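Side-chain contact in ruler protein (Pseudomonas aeruginosa, PDB 5CUK), which probably acts as the molecular ruler that senses and sets needle length in the type III secretion system, this chain being its C-terminal substrate-specificity-switch domain: residues A[9-12]-A[13-16]. Sequence-based numbering, arbitrary orientation.
Sequences LPLA and DLAR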
# COMPACT_ATOMS: atom_id res chain seq x y z
N LEU A 9 -13.01 1.68 -2.22
CA LEU A 9 -12.33 2.13 -3.42
C LEU A 9 -12.96 1.47 -4.62
O LEU A 9 -13.43 0.34 -4.50
CB LEU A 9 -10.85 1.76 -3.40
CG LEU A 9 -9.92 2.38 -2.38
CD1 LEU A 9 -8.53 1.76 -2.56
CD2 LEU A 9 -9.87 3.89 -2.54
N PRO A 10 -12.90 2.13 -5.78
CA PRO A 10 -13.23 1.47 -7.04
C PRO A 10 -12.42 0.19 -7.17
O PRO A 10 -11.22 0.27 -6.90
CB PRO A 10 -12.81 2.48 -8.11
CG PRO A 10 -12.76 3.79 -7.39
CD PRO A 10 -12.31 3.47 -6.00
N LEU A 11 -13.04 -0.92 -7.58
CA LEU A 11 -12.37 -2.22 -7.60
C LEU A 11 -11.07 -2.22 -8.37
O LEU A 11 -10.09 -2.81 -7.93
CB LEU A 11 -13.29 -3.30 -8.19
CG LEU A 11 -13.00 -4.74 -7.79
CD1 LEU A 11 -12.99 -4.85 -6.29
CD2 LEU A 11 -14.06 -5.69 -8.38
N ALA A 12 -11.07 -1.54 -9.52
CA ALA A 12 -9.90 -1.57 -10.40
C ALA A 12 -8.71 -0.91 -9.73
O ALA A 12 -7.56 -1.23 -10.04
CB ALA A 12 -10.22 -0.91 -11.72
N ASP A 13 -9.00 0.01 -8.81
CA ASP A 13 -7.96 0.69 -8.05
C ASP A 13 -7.44 -0.18 -6.89
O ASP A 13 -6.22 -0.32 -6.72
CB ASP A 13 -8.47 2.04 -7.53
CG ASP A 13 -8.77 3.03 -8.68
OD1 ASP A 13 -8.05 4.04 -8.82
OD2 ASP A 13 -9.67 2.75 -9.49
N LEU A 14 -8.36 -0.75 -6.12
CA LEU A 14 -8.01 -1.75 -5.12
C LEU A 14 -7.15 -2.83 -5.74
O LEU A 14 -6.06 -3.12 -5.26
CB LEU A 14 -9.26 -2.38 -4.51
CG LEU A 14 -9.01 -3.49 -3.50
CD1 LEU A 14 -8.15 -2.95 -2.40
CD2 LEU A 14 -10.33 -3.99 -2.94
N ALA A 15 -7.64 -3.40 -6.84
CA ALA A 15 -6.89 -4.45 -7.52
C ALA A 15 -5.44 -4.04 -7.84
O ALA A 15 -4.51 -4.76 -7.51
CB ALA A 15 -7.63 -4.88 -8.79
N ARG A 16 -5.25 -2.88 -8.46
CA ARG A 16 -3.92 -2.51 -8.93
C ARG A 16 -3.03 -2.22 -7.73
O ARG A 16 -1.87 -2.62 -7.68
CB ARG A 16 -3.99 -1.31 -9.88
CG ARG A 16 -2.61 -0.78 -10.34
CD ARG A 16 -1.95 -1.58 -11.49
NE ARG A 16 -0.50 -1.34 -11.54
CZ ARG A 16 0.42 -2.20 -11.07
NH1 ARG A 16 0.05 -3.36 -10.55
NH2 ARG A 16 1.72 -1.91 -11.13
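Pro10 O is gripped by the backbone amides three and four residues further on, and the two bonds differ in quality. Leu14 N donates to it at 3.1 Å with an N-H...O angle of 166°, lying in the carbonyl plane. Asp13 N comes nearer, 2.9 Å from Pro10 O, but its approach is bent and above that plane, so the pair combines a good i to i+4 bond with a poorer i to i+3 one. Ala15 N to Leu11 O, at 2.7 Å and almost straight, carries the alpha-helical pattern forward, and Arg16 N to Ala12 O continues it less directly.

Of the side chains, Asp13 folds back against the proline. Its CG stands beside its own backbone N and anti to the carbonyl carbon (chi1 -66°), setting the carboxylate on the proline side, and the chi2 turn of -111° presents OD2 to Pro10 CB at 3.4 Å, a van der Waals contact with a ring methylene. The other oxygen, OD1, has a different task: it accepts hydrogen bonds from the backbone amides of Gln44 and Leu45, tying the first turn to the hairpin between strands 35-42 and 46-54. Those two N-H groups, and the nearby N-terminal end of the helix, would be expected to favour the charged carboxylate.

On the apolar side the contact is loose, Leu11 CD1 lying 4.4 Å from Leu14 CD2. Leu14 is buried and packs on Glu79, Leu80 and Arg83 of helix 77-87, while the end of Arg16, its chain bent at chi2, leads away from residues 9-12 and NH1 forms a salt bridge with Asp19 OD2.

With Pro10 at the N-cap and its carbonyl accepting the helix's first backbone hydrogen bonds, this is the opening turn of an alpha helix, here helix 11-29 of a FliK-like hook-length-control domain, joined to both the sheet's hairpin and a second helix.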